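Superoxide dismutase (Anaplasma phagocytophilum, PDB 3JS4) probably protects the cell by catalysing, at an iron centre, the dismutation of superoxide radicals into molecular oxygen and hydrogen peroxide. Local coordinates at residues E31-Y36 with E209-W214; T64-L69 with V78-N83; N135-T140 with L162-T167. All blocks are in the same frame, centred on the assembly; numbering follows the deposited sequence.

Contact 1: residues E31-Y36 with E209-W214; sequences EGLEPY and EHLLNW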
loop_
_atom_site.group_PDB
_atom_site.type_symbol
_atom_site.label_atom_id
_atom_site.label_comp_id
_atom_site.label_asym_id
_atom_site.label_seq_id
_atom_site.Cartn_x
_atom_site.Cartn_y
_atom_site.Cartn_z
ATOM N N GLU A 31 -11.299 3.959 -13.352
ATOM C CA GLU A 31 -12.379 3.002 -13.616
ATOM C C GLU A 31 -11.877 1.546 -13.631
ATOM O O GLU A 31 -12.630 0.606 -13.381
ATOM C CB GLU A 31 -13.018 3.312 -14.973
ATOM C CG GLU A 31 -13.775 4.616 -14.987
ATOM C CD GLU A 31 -14.820 4.689 -16.093
ATOM O OE1 GLU A 31 -14.716 3.946 -17.109
ATOM O OE2 GLU A 31 -15.755 5.496 -15.940
ATOM N N GLY A 32 -10.607 1.364 -13.963
ATOM C CA GLY A 32 -10.032 0.026 -14.087
ATOM C C GLY A 32 -8.555 0.055 -14.442
ATOM O O GLY A 32 -8.010 1.112 -14.762
ATOM N N LEU A 33 -7.920 -1.118 -14.406
ATOM C CA LEU A 33 -6.495 -1.262 -14.709
ATOM C C LEU A 33 -6.218 -2.387 -15.705
ATOM O O LEU A 33 -5.138 -3.011 -15.665
ATOM C CB LEU A 33 -5.705 -1.508 -13.416
ATOM C CG LEU A 33 -5.825 -0.412 -12.352
ATOM C CD1 LEU A 33 -5.305 -0.924 -11.004
ATOM C CD2 LEU A 33 -5.084 0.851 -12.794
ATOM N N GLU A 34 -7.181 -2.629 -16.598
ATOM C CA GLU A 34 -7.105 -3.721 -17.580
ATOM C C GLU A 34 -6.008 -3.419 -18.620
ATOM O O GLU A 34 -5.741 -2.259 -18.886
ATOM C CB GLU A 34 -8.463 -3.893 -18.286
ATOM C CG GLU A 34 -9.615 -4.285 -17.369
ATOM C CD GLU A 34 -10.389 -3.083 -16.796
ATOM O OE1 GLU A 34 -9.982 -1.899 -17.001
ATOM O OE2 GLU A 34 -11.438 -3.330 -16.141
ATOM N N PRO A 35 -5.364 -4.450 -19.199
ATOM C CA PRO A 35 -5.560 -5.870 -18.962
ATOM C C PRO A 35 -4.722 -6.421 -17.790
ATOM O O PRO A 35 -4.786 -7.621 -17.520
ATOM C CB PRO A 35 -5.114 -6.498 -20.285
ATOM C CG PRO A 35 -4.012 -5.593 -20.767
ATOM C CD PRO A 35 -4.323 -4.211 -20.226
ATOM N N TYR A 36 -3.975 -5.548 -17.110
ATOM C CA TYR A 36 -3.019 -5.932 -16.034
ATOM C C TYR A 36 -3.649 -6.443 -14.735
ATOM O O TYR A 36 -3.097 -7.321 -14.043
ATOM C CB TYR A 36 -2.063 -4.756 -15.751
ATOM C CG TYR A 36 -1.469 -4.274 -17.049
ATOM C CD1 TYR A 36 -0.640 -5.123 -17.786
ATOM C CD2 TYR A 36 -1.794 -3.026 -17.589
ATOM C CE1 TYR A 36 -0.112 -4.746 -19.006
ATOM C CE2 TYR A 36 -1.254 -2.625 -18.848
ATOM C CZ TYR A 36 -0.412 -3.511 -19.536
ATOM O OH TYR A 36 0.163 -3.210 -20.756
ATOM N N GLU A 209 6.088 -2.866 -14.314
ATOM C CA GLU A 209 6.137 -2.583 -15.754
ATOM C C GLU A 209 5.035 -1.638 -16.223
ATOM O O GLU A 209 5.269 -0.829 -17.131
ATOM C CB GLU A 209 6.102 -3.887 -16.575
ATOM C CG GLU A 209 7.494 -4.524 -16.722
ATOM C CD GLU A 209 7.465 -5.986 -17.136
ATOM O OE1 GLU A 209 6.469 -6.426 -17.749
ATOM O OE2 GLU A 209 8.444 -6.708 -16.851
ATOM N N HIS A 210 3.851 -1.755 -15.610
ATOM C CA HIS A 210 2.648 -1.086 -16.113
ATOM C C HIS A 210 1.725 -0.432 -15.088
ATOM O O HIS A 210 0.794 0.255 -15.489
ATOM C CB HIS A 210 1.839 -2.041 -17.009
ATOM C CG HIS A 210 2.552 -2.411 -18.273
ATOM N ND1 HIS A 210 2.770 -1.508 -19.291
ATOM C CD2 HIS A 210 3.140 -3.569 -18.667
ATOM C CE1 HIS A 210 3.453 -2.094 -20.262
ATOM N NE2 HIS A 210 3.673 -3.346 -19.918
ATOM N N LEU A 211 1.987 -0.616 -13.788
ATOM C CA LEU A 211 1.068 -0.110 -12.750
ATOM C C LEU A 211 1.599 0.993 -11.828
ATOM O O LEU A 211 0.877 1.958 -11.575
ATOM C CB LEU A 211 0.514 -1.255 -11.905
ATOM C CG LEU A 211 -0.402 -2.254 -12.642
ATOM C CD1 LEU A 211 -0.631 -3.460 -11.728
ATOM C CD2 LEU A 211 -1.731 -1.631 -13.035
ATOM N N LEU A 212 2.834 0.855 -11.326
ATOM C CA LEU A 212 3.355 1.774 -10.297
ATOM C C LEU A 212 3.126 3.232 -10.689
ATOM O O LEU A 212 3.483 3.638 -11.790
ATOM C CB LEU A 212 4.859 1.562 -10.043
ATOM C CG LEU A 212 5.639 2.434 -9.056
ATOM C CD1 LEU A 212 5.041 2.462 -7.608
ATOM C CD2 LEU A 212 7.092 1.933 -9.015
ATOM N N ASN A 213 2.574 4.013 -9.767
ATOM C CA ASN A 213 2.265 5.401 -10.037
ATOM C C ASN A 213 3.359 6.307 -9.482
ATOM O O ASN A 213 3.376 6.641 -8.282
ATOM C CB ASN A 213 0.913 5.749 -9.416
ATOM C CG ASN A 213 0.414 7.133 -9.805
ATOM O OD1 ASN A 213 1.138 7.955 -10.405
ATOM N ND2 ASN A 213 -0.847 7.398 -9.474
ATOM N N TRP A 214 4.274 6.700 -10.365
ATOM C CA TRP A 214 5.372 7.565 -9.968
ATOM C C TRP A 214 4.895 8.975 -9.617
ATOM O O TRP A 214 5.548 9.657 -8.843
ATOM C CB TRP A 214 6.428 7.641 -11.067
ATOM C CG TRP A 214 7.279 6.429 -11.253
ATOM C CD1 TRP A 214 7.332 5.633 -12.368
ATOM C CD2 TRP A 214 8.234 5.885 -10.327
ATOM N NE1 TRP A 214 8.259 4.626 -12.193
ATOM C CE2 TRP A 214 8.819 4.749 -10.947
ATOM C CE3 TRP A 214 8.641 6.235 -9.029
ATOM C CZ2 TRP A 214 9.786 3.960 -10.315
ATOM C CZ3 TRP A 214 9.611 5.447 -8.393
ATOM C CH2 TRP A 214 10.181 4.336 -9.041
#
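His210, on helix 200-211, lays its imidazole flat against the phenol ring of Tyr36. The two rings form an offset stack, with centroids 4.4 Å apart and planes only 8° from parallel. The offset runs toward the hydroxyl end of Tyr36: its OH sits over the middle of the imidazole, and Tyr36 CZ comes within 3.4 Å of His210 CG. Because the imidazole is shifted outward, the middle of the phenol ring is taken by the methylene, a CH-pi contact in which His210 CB stands 3.6 Å from the Tyr36 ring centroid and 9° off the ring normal. Pro35 CD, after a cis peptide bond, lies over the rim of the opposite face, so the ring has a neighbour on each side. One residue on, Leu211 touches with a single methyl. Its CG lies anti to the carbonyl carbon (chi1 -66°), and the branch CD2 reaches back to the loop, 4.0 Å from Leu33 CB and 4.2 Å from Tyr36 CB. This buried leucine pair extends the contact beside the stacked rings. Farther along, Asn213 is the N-cap of helix 214-223; its OD1 weakly accepts from Asp215 N and Phe216 N. The loop leading into helix 39-60 thus rests on helix 200-211, where Tyr36 also packs on Val206 and its carbonyl oxygen accepts a hydrogen bond from Tyr196 OH.

Contact 2: residues T64-L69 with V78-N83; sequences TEFEGL and VVKAHN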
loop_
_atom_site.group_PDB
_atom_site.type_symbol
_atom_site.label_atom_id
_atom_site.label_comp_id
_atom_site.label_asym_id
_atom_site.label_seq_id
_atom_site.Cartn_x
_atom_site.Cartn_y
_atom_site.Cartn_z
ATOM N N THR A 64 -16.614 2.277 21.532
ATOM C CA THR A 64 -15.200 2.555 21.784
ATOM C C THR A 64 -14.901 4.021 21.525
ATOM O O THR A 64 -15.741 4.747 20.997
ATOM C CB THR A 64 -14.272 1.698 20.893
ATOM O OG1 THR A 64 -14.380 2.128 19.528
ATOM C CG2 THR A 64 -14.610 0.223 20.993
ATOM N N GLU A 65 -13.679 4.439 21.848
ATOM C CA GLU A 65 -13.233 5.809 21.582
ATOM C C GLU A 65 -13.242 6.163 20.094
ATOM O O GLU A 65 -13.178 7.343 19.729
ATOM C CB GLU A 65 -11.830 6.037 22.166
ATOM C CG GLU A 65 -10.768 5.202 21.493
ATOM C CD GLU A 65 -9.423 5.291 22.174
ATOM O OE1 GLU A 65 -9.031 4.300 22.819
ATOM O OE2 GLU A 65 -8.767 6.344 22.059
ATOM N N PHE A 66 -13.318 5.150 19.232
ATOM C CA PHE A 66 -13.293 5.390 17.790
ATOM C C PHE A 66 -14.675 5.521 17.130
ATOM O O PHE A 66 -14.753 5.868 15.952
ATOM C CB PHE A 66 -12.449 4.332 17.065
ATOM C CG PHE A 66 -11.147 4.009 17.746
ATOM C CD1 PHE A 66 -10.125 4.960 17.831
ATOM C CD2 PHE A 66 -10.931 2.744 18.287
ATOM C CE1 PHE A 66 -8.890 4.642 18.439
ATOM C CE2 PHE A 66 -9.714 2.422 18.906
ATOM C CZ PHE A 66 -8.693 3.366 18.984
ATOM N N GLU A 67 -15.753 5.252 17.868
ATOM C CA GLU A 67 -17.111 5.439 17.330
ATOM C C GLU A 67 -17.357 6.881 16.872
ATOM O O GLU A 67 -16.977 7.834 17.555
ATOM C CB GLU A 67 -18.188 5.011 18.339
ATOM C CG GLU A 67 -19.611 4.952 17.750
ATOM C CD GLU A 67 -20.618 4.206 18.623
ATOM O OE1 GLU A 67 -20.299 3.799 19.767
ATOM O OE2 GLU A 67 -21.762 4.032 18.155
ATOM N N GLY A 68 -17.976 7.028 15.702
ATOM C CA GLY A 68 -18.305 8.339 15.155
ATOM C C GLY A 68 -17.138 9.050 14.480
ATOM O O GLY A 68 -17.274 10.204 14.080
ATOM N N LEU A 69 -15.991 8.378 14.373
ATOM C CA LEU A 69 -14.847 8.908 13.620
ATOM C C LEU A 69 -14.984 8.476 12.170
ATOM O O LEU A 69 -15.690 7.503 11.871
ATOM C CB LEU A 69 -13.497 8.424 14.193
ATOM C CG LEU A 69 -13.068 8.899 15.592
ATOM C CD1 LEU A 69 -11.676 8.390 15.891
ATOM C CD2 LEU A 69 -13.108 10.420 15.719
ATOM N N VAL A 78 -5.139 3.409 13.571
ATOM C CA VAL A 78 -4.150 2.358 13.377
ATOM C C VAL A 78 -3.129 2.331 14.517
ATOM O O VAL A 78 -2.930 1.295 15.145
ATOM C CB VAL A 78 -3.451 2.488 11.998
ATOM C CG1 VAL A 78 -2.258 1.555 11.894
ATOM C CG2 VAL A 78 -4.452 2.181 10.869
ATOM N N VAL A 79 -2.513 3.480 14.803
ATOM C CA VAL A 79 -1.475 3.551 15.814
ATOM C C VAL A 79 -2.064 3.262 17.203
ATOM O O VAL A 79 -1.534 2.430 17.927
ATOM C CB VAL A 79 -0.744 4.915 15.764
ATOM C CG1 VAL A 79 0.263 5.050 16.907
ATOM C CG2 VAL A 79 -0.071 5.104 14.404
ATOM N N LYS A 80 -3.177 3.902 17.549
ATOM C CA LYS A 80 -3.787 3.715 18.876
ATOM C C LYS A 80 -4.243 2.271 19.152
ATOM O O LYS A 80 -3.982 1.719 20.233
ATOM C CB LYS A 80 -4.941 4.707 19.068
ATOM C CG LYS A 80 -4.470 6.083 19.577
ATOM C CD LYS A 80 -5.442 7.195 19.184
ATOM C CE LYS A 80 -4.882 8.582 19.535
ATOM N NZ LYS A 80 -5.812 9.644 19.084
ATOM N N ALA A 81 -4.895 1.654 18.167
ATOM C CA ALA A 81 -5.355 0.278 18.300
ATOM C C ALA A 81 -4.176 -0.667 18.440
ATOM O O ALA A 81 -4.216 -1.585 19.261
ATOM C CB ALA A 81 -6.217 -0.117 17.103
ATOM N N HIS A 82 -3.128 -0.450 17.647
ATOM C CA HIS A 82 -1.936 -1.282 17.744
ATOM C C HIS A 82 -1.335 -1.176 19.157
ATOM O O HIS A 82 -0.999 -2.199 19.766
ATOM C CB HIS A 82 -0.898 -0.908 16.659
ATOM C CG HIS A 82 0.181 -1.931 16.467
ATOM N ND1 HIS A 82 1.417 -1.838 17.073
ATOM C CD2 HIS A 82 0.194 -3.088 15.761
ATOM C CE1 HIS A 82 2.154 -2.886 16.741
ATOM N NE2 HIS A 82 1.435 -3.658 15.939
ATOM N N ASN A 83 -1.209 0.047 19.680
ATOM C CA ASN A 83 -0.623 0.252 21.009
ATOM C C ASN A 83 -1.445 -0.435 22.111
ATOM O O ASN A 83 -0.900 -0.778 23.159
ATOM C CB ASN A 83 -0.470 1.745 21.332
ATOM C CG ASN A 83 0.695 2.416 20.574
ATOM O OD1 ASN A 83 1.594 1.751 20.026
ATOM N ND2 ASN A 83 0.686 3.742 20.559
#
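Two overlapping beta turns in the loop between helices 39-60 and 74-83 bring Phe66 against the second of these helices, within the alpha-hairpin domain of the iron/manganese superoxide dismutases. The ring of Phe66 meets the helix with its outer edge: CE1 and CZ of Phe66 each lie 4.0 Å from Lys80 CB, which sits near the ring plane. Phe66 CZ also comes within 4.2 Å of Ala81 N, approached obliquely. With CG anti to the carbonyl carbon (chi1 -44°), the Phe66 ring is carried toward the helix. One ring face is covered from within the loop by the aliphatic part of Glu65, whose CG stands 3.5 Å above the Phe66 ring plane, over its centre. Beyond CG the chain of Lys80 is extended and passes the carboxylate of Glu65 at a distance; Glu65 OE2 and Lys80 NZ remain 5.3 Å apart, so any attraction between these charges is probably modest. Within the loop Thr64 OG1 accepts from Phe66 N at 3.2 Å and donates to Val61 O. Ile77 and Val61 add to the apolar surroundings of Phe66, while Ala81 packs on Ile91 and Phe92 of helix 89-106. This is a turn-rich interhelical loop, with an ST turn nested in the type I turn 64-67 and a type II turn at 66-69, folding back to set an aromatic edge against the following helix of the alpha-hairpin domain.

Contact 3: residues N135-T140 with L162-T167; sequences NNAFTT and LKVVST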
loop_
_atom_site.group_PDB
_atom_site.type_symbol
_atom_site.label_atom_id
_atom_site.label_comp_id
_atom_site.label_asym_id
_atom_site.label_seq_id
_atom_site.Cartn_x
_atom_site.Cartn_y
_atom_site.Cartn_z
ATOM N N ASN A 135 14.211 -1.943 -9.313
ATOM C CA ASN A 135 13.337 -3.053 -9.731
ATOM C C ASN A 135 13.741 -4.343 -9.019
ATOM O O ASN A 135 12.887 -5.086 -8.543
ATOM C CB ASN A 135 13.374 -3.279 -11.241
ATOM C CG ASN A 135 12.710 -2.159 -12.027
ATOM O OD1 ASN A 135 11.896 -1.382 -11.497
ATOM N ND2 ASN A 135 13.056 -2.067 -13.310
ATOM N N ASN A 136 15.051 -4.592 -8.936
ATOM C CA ASN A 136 15.547 -5.798 -8.268
ATOM C C ASN A 136 15.230 -5.851 -6.789
ATOM O O ASN A 136 14.869 -6.909 -6.289
ATOM C CB ASN A 136 17.040 -6.022 -8.525
ATOM C CG ASN A 136 17.329 -6.382 -9.988
ATOM O OD1 ASN A 136 16.416 -6.753 -10.744
ATOM N ND2 ASN A 136 18.583 -6.253 -10.396
ATOM N N ALA A 137 15.338 -4.713 -6.101
ATOM C CA ALA A 137 15.090 -4.658 -4.659
ATOM C C ALA A 137 13.596 -4.844 -4.398
ATOM O O ALA A 137 13.205 -5.589 -3.503
ATOM C CB ALA A 137 15.571 -3.336 -4.081
ATOM N N PHE A 138 12.777 -4.168 -5.198
ATOM C CA PHE A 138 11.341 -4.250 -5.068
ATOM C C PHE A 138 10.862 -5.677 -5.328
ATOM O O PHE A 138 10.016 -6.180 -4.589
ATOM C CB PHE A 138 10.666 -3.255 -6.022
ATOM C CG PHE A 138 9.268 -2.868 -5.616
ATOM C CD1 PHE A 138 8.173 -3.539 -6.131
ATOM C CD2 PHE A 138 9.052 -1.827 -4.712
ATOM C CE1 PHE A 138 6.866 -3.169 -5.761
ATOM C CE2 PHE A 138 7.753 -1.456 -4.340
ATOM C CZ PHE A 138 6.653 -2.140 -4.869
ATOM N N THR A 139 11.421 -6.334 -6.351
ATOM C CA THR A 139 11.001 -7.697 -6.717
ATOM C C THR A 139 11.427 -8.704 -5.641
ATOM O O THR A 139 10.636 -9.549 -5.221
ATOM C CB THR A 139 11.548 -8.116 -8.117
ATOM O OG1 THR A 139 11.100 -7.180 -9.113
ATOM C CG2 THR A 139 11.081 -9.522 -8.502
ATOM N N THR A 140 12.669 -8.567 -5.169
ATOM C CA THR A 140 13.227 -9.426 -4.125
ATOM C C THR A 140 12.391 -9.324 -2.860
ATOM O O THR A 140 12.147 -10.322 -2.163
ATOM C CB THR A 140 14.696 -9.009 -3.838
ATOM O OG1 THR A 140 15.478 -9.244 -5.013
ATOM C CG2 THR A 140 15.313 -9.783 -2.662
ATOM N N LEU A 162 15.748 6.563 -0.246
ATOM C CA LEU A 162 14.629 5.673 -0.478
ATOM C C LEU A 162 15.060 4.271 -0.061
ATOM O O LEU A 162 16.245 3.925 -0.144
ATOM C CB LEU A 162 14.221 5.689 -1.956
ATOM C CG LEU A 162 13.869 7.043 -2.593
ATOM C CD1 LEU A 162 13.682 6.865 -4.099
ATOM C CD2 LEU A 162 12.591 7.650 -1.986
ATOM N N LYS A 163 14.104 3.492 0.438
ATOM C CA LYS A 163 14.319 2.094 0.786
ATOM C C LYS A 163 13.104 1.293 0.332
ATOM O O LYS A 163 12.008 1.843 0.208
ATOM C CB LYS A 163 14.459 1.927 2.301
ATOM C CG LYS A 163 15.678 2.598 2.963
ATOM C CD LYS A 163 16.970 1.923 2.616
ATOM C CE LYS A 163 18.166 2.740 3.121
ATOM N NZ LYS A 163 19.435 2.057 2.765
ATOM N N VAL A 164 13.297 -0.005 0.103
ATOM C CA VAL A 164 12.169 -0.932 -0.018
ATOM C C VAL A 164 12.102 -1.803 1.245
ATOM O O VAL A 164 13.125 -2.377 1.659
ATOM C CB VAL A 164 12.304 -1.802 -1.262
ATOM C CG1 VAL A 164 11.139 -2.806 -1.343
ATOM C CG2 VAL A 164 12.348 -0.920 -2.549
ATOM N N VAL A 165 10.924 -1.866 1.876
ATOM C CA VAL A 165 10.723 -2.781 3.003
ATOM C C VAL A 165 9.423 -3.565 2.810
ATOM O O VAL A 165 8.532 -3.103 2.122
ATOM C CB VAL A 165 10.680 -2.057 4.393
ATOM C CG1 VAL A 165 12.006 -1.320 4.689
ATOM C CG2 VAL A 165 9.498 -1.066 4.494
ATOM N N SER A 166 9.294 -4.731 3.435
ATOM C CA SER A 166 8.009 -5.415 3.426
ATOM C C SER A 166 7.432 -5.561 4.839
ATOM O O SER A 166 8.159 -5.485 5.856
ATOM C CB SER A 166 8.091 -6.764 2.711
ATOM O OG SER A 166 9.077 -7.602 3.297
ATOM N N THR A 167 6.116 -5.710 4.896
ATOM C CA THR A 167 5.450 -5.971 6.160
ATOM C C THR A 167 4.541 -7.203 6.067
ATOM O O THR A 167 4.086 -7.590 4.978
ATOM C CB THR A 167 4.626 -4.767 6.603
ATOM O OG1 THR A 167 3.657 -4.452 5.584
ATOM C CG2 THR A 167 5.548 -3.548 6.862
#
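Val164 meets helix 131-144 with both of its methyls, and the side chain of Phe138 crosses it at about a right angle. The phenyl ring presents its edge to the valine: Phe138 CD2 is 4.0 Å from Val164 CG2, which lies near the ring plane, and 4.1 Å from Val164 CG1. The two methyls thus meet the same ring carbon but otherwise meet different parts of Ala137 and Phe138. CG1 approaches the backbone, 4.0 Å from Phe138 CA and 4.1 Å from Ala137 O. CG2 reaches the neighbouring side chain instead, with Ala137 CB at 4.3 Å. This split follows from the rotamer of Val164, in which CG1 is anti to the backbone N (chi1 178°) and CG2 anti to the carbonyl carbon. The phenyl carbon CG of Phe138 is likewise anti to the backbone N, at -158°, and the side chain projects outward from the helix and passes beside Val164. No hydrogen bond joins the segments, and the contact is wholly one of van der Waals packing. Away from the strand, Thr139 turns its hydroxyl back to the preceding turn of its own helix: Thr139 OG1 donates to Asn135 O at 2.8 Å, from above the carbonyl plane, while Thr139 N reaches that oxygen from the opposite face. Thr140 repeats the pattern on Asn136 O. Helix 131-144 packs against strand 161-168, an outermost strand of the three-stranded antiparallel sheet. Phe138 also touches Val151 and Met185 of the other two strands and Leu208 of helix 200-211, and Val164 also packs on Phe128 of helix 118-128.

In the fold
Contact 1 joins the alpha-hairpin and C-terminal family regions, and both other contacts are nested within the chain it closes. Contact 2 lies wholly in the hairpin part and contact 3 in the C-terminal part; their centres are about 30 Å apart, on opposite sides of the chain's centre. Contacts 1 and 3 are nearer neighbours, with closest atoms about 6 Å apart: helix 200-211 supplies one side of contact 1 and touches Phe138 of contact 3 through Leu208. The iron, bound by His45, His101, Asp186 and His190, lies about 12 Å from the side chain of Leu33 and about 14 Å from that of Phe138, whereas contact 2 is remote from the metal site.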